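Local coordinates for protein putative fimbrial subunit (Corynebacterium diphtheriae, PDB 4HSQ) that probably forms the repeating shaft of a sortase-assembled pilus as its major pilin, with a calcium site and an internal isopeptide bond in this part of the molecule, at residues A[149-154]-A[198-203]. Residues are numbered along the deposited sequence; the frame is centred on the assembly and turned at random.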
loop_
_atom_site.group_PDB
_atom_site.type_symbol
_atom_site.label_atom_id
_atom_site.label_comp_id
_atom_site.label_asym_id
_atom_site.label_seq_id
_atom_site.Cartn_x
_atom_site.Cartn_y
_atom_site.Cartn_z
ATOM N N LEU A 149 -10.541 -7.253 -5.174
ATOM C CA LEU A 149 -11.322 -8.387 -4.764
ATOM C C LEU A 149 -12.732 -8.216 -5.325
ATOM O O LEU A 149 -13.463 -7.337 -4.883
ATOM C CB LEU A 149 -11.334 -8.579 -3.232
ATOM C CG LEU A 149 -12.259 -9.715 -2.733
ATOM C CD1 LEU A 149 -11.827 -11.088 -3.307
ATOM C CD2 LEU A 149 -12.314 -9.747 -1.224
ATOM N N LYS A 150 -13.085 -9.044 -6.318
ATOM C CA LYS A 150 -14.410 -9.001 -6.929
ATOM C C LYS A 150 -15.230 -10.151 -6.374
ATOM O O LYS A 150 -14.789 -11.305 -6.398
ATOM C CB LYS A 150 -14.278 -9.105 -8.465
ATOM C CG LYS A 150 -15.594 -9.156 -9.211
ATOM C CD LYS A 150 -15.357 -9.297 -10.718
ATOM C CE LYS A 150 -16.694 -9.403 -11.416
ATOM N NZ LYS A 150 -16.585 -9.240 -12.884
ATOM N N VAL A 151 -16.431 -9.846 -5.894
ATOM C CA VAL A 151 -17.331 -10.855 -5.371
ATOM C C VAL A 151 -18.502 -11.020 -6.333
ATOM O O VAL A 151 -19.065 -10.025 -6.762
ATOM C CB VAL A 151 -17.789 -10.500 -3.936
ATOM C CG1 VAL A 151 -18.893 -11.435 -3.448
ATOM C CG2 VAL A 151 -16.597 -10.541 -2.986
ATOM N N VAL A 152 -18.834 -12.264 -6.704
ATOM C CA VAL A 152 -19.979 -12.483 -7.596
ATOM C C VAL A 152 -20.976 -13.371 -6.834
ATOM O O VAL A 152 -20.616 -14.444 -6.366
ATOM C CB VAL A 152 -19.620 -12.975 -9.024
ATOM C CG1 VAL A 152 -18.560 -14.052 -9.008
ATOM C CG2 VAL A 152 -20.859 -13.403 -9.828
ATOM N N LYS A 153 -22.193 -12.853 -6.621
ATOM C CA LYS A 153 -23.211 -13.575 -5.879
ATOM C C LYS A 153 -24.076 -14.359 -6.827
ATOM O O LYS A 153 -24.657 -13.793 -7.736
ATOM C CB LYS A 153 -24.043 -12.640 -5.027
ATOM C CG LYS A 153 -24.929 -13.368 -4.021
ATOM C CD LYS A 153 -24.045 -13.996 -2.940
ATOM C CE LYS A 153 -24.762 -14.716 -1.884
ATOM N NZ LYS A 153 -25.724 -15.720 -2.395
ATOM N N LYS A 154 -24.171 -15.664 -6.602
ATOM C CA LYS A 154 -24.947 -16.518 -7.487
ATOM C C LYS A 154 -25.932 -17.381 -6.735
ATOM O O LYS A 154 -25.824 -17.572 -5.526
ATOM C CB LYS A 154 -23.988 -17.414 -8.293
ATOM C CG LYS A 154 -23.231 -16.651 -9.386
ATOM C CD LYS A 154 -22.417 -17.567 -10.278
ATOM C CE LYS A 154 -21.963 -16.828 -11.511
ATOM N NZ LYS A 154 -21.013 -17.632 -12.321
ATOM N N GLY A 198 -24.814 -8.825 -10.010
ATOM C CA GLY A 198 -24.510 -9.716 -8.888
ATOM C C GLY A 198 -23.109 -9.543 -8.326
ATOM O O GLY A 198 -22.632 -10.391 -7.574
ATOM N N THR A 199 -22.449 -8.426 -8.644
ATOM C CA THR A 199 -21.065 -8.226 -8.186
ATOM C C THR A 199 -20.814 -6.889 -7.477
ATOM O O THR A 199 -21.598 -5.949 -7.548
ATOM C CB THR A 199 -20.053 -8.299 -9.397
ATOM O OG1 THR A 199 -19.973 -7.041 -10.089
ATOM C CG2 THR A 199 -20.314 -9.446 -10.365
ATOM N N PHE A 200 -19.668 -6.820 -6.816
ATOM C CA PHE A 200 -19.049 -5.598 -6.304
ATOM C C PHE A 200 -17.569 -5.874 -6.370
ATOM O O PHE A 200 -17.178 -7.045 -6.370
ATOM C CB PHE A 200 -19.503 -5.176 -4.883
ATOM C CG PHE A 200 -19.162 -6.142 -3.778
ATOM C CD1 PHE A 200 -17.887 -6.175 -3.226
ATOM C CD2 PHE A 200 -20.125 -7.000 -3.266
ATOM C CE1 PHE A 200 -17.580 -7.067 -2.190
ATOM C CE2 PHE A 200 -19.825 -7.879 -2.220
ATOM C CZ PHE A 200 -18.556 -7.926 -1.703
ATOM N N THR A 201 -16.755 -4.824 -6.417
ATOM C CA THR A 201 -15.308 -4.990 -6.408
ATOM C C THR A 201 -14.734 -4.082 -5.325
ATOM O O THR A 201 -15.073 -2.896 -5.264
ATOM C CB THR A 201 -14.713 -4.678 -7.807
ATOM O OG1 THR A 201 -15.240 -5.610 -8.749
ATOM C CG2 THR A 201 -13.199 -4.785 -7.826
ATOM N N ILE A 202 -13.879 -4.644 -4.469
ATOM C CA ILE A 202 -13.159 -3.877 -3.470
ATOM C C ILE A 202 -11.813 -3.552 -4.103
ATOM O O ILE A 202 -11.006 -4.457 -4.330
ATOM C CB ILE A 202 -13.008 -4.624 -2.105
ATOM C CG1 ILE A 202 -14.355 -5.127 -1.561
ATOM C CG2 ILE A 202 -12.249 -3.737 -1.073
ATOM C CD1 ILE A 202 -14.266 -5.991 -0.289
ATOM N N ASP A 203 -11.604 -2.281 -4.442
ATOM C CA ASP A 203 -10.345 -1.766 -4.969
ATOM C C ASP A 203 -9.682 -0.950 -3.819
ATOM O O ASP A 203 -10.036 0.214 -3.589
ATOM C CB ASP A 203 -10.595 -0.929 -6.243
ATOM C CG ASP A 203 -9.329 -0.411 -6.922
ATOM O OD1 ASP A 203 -8.241 -0.539 -6.331
ATOM O OD2 ASP A 203 -9.426 0.087 -8.052
#
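Two antiparallel strands of the C-terminal Prealbumin-like domain meet where Leu149 pairs with Ile202 and Val151 with Phe200, both hydrogen-bonded pairs. Leu149 N gives to Ile202 O at 3.0 Å, and Ile202 N returns a bond to Leu149 O at 2.8 Å. In the next pair Val151 N bonds to Phe200 O at 2.9 Å, while Phe200 N reaches Val151 O over a longer 3.3 Å. A last bond joins Lys153 N to Gly198 O at 2.7 Å.

On the face of Leu149, Val151, Phe200 and Ile202, Phe200 has CG between its backbone N and carbonyl carbon (chi1 63°), which lays the ring alongside Val151. Val151 CB sits over one face of the Phe200 ring, offset toward the rim and 3.5 Å from Phe200 CZ; with 3.8 Å to the ring centroid it makes a CH-pi contact. Leu149 CD2 and Ile202 CD1 touch more loosely beside it. On the face of Lys150, Val152, Thr199 and Thr201, the extended Lys150 chain crosses Thr201 and Thr199, its CE 3.8 Å from Thr199 CG2, and its NZ bonds to Glu258 O near the calcium site. Thr199 OG1 turns instead to Asp197.

Lys153 NZ is covalently joined to Asn271 CG, the isopeptide bond that ties this strand to the end of strand 264-271. That strand runs parallel along the other edge of 149-154, while Leu225 of strand 222-229 packs against Leu149 and Val151.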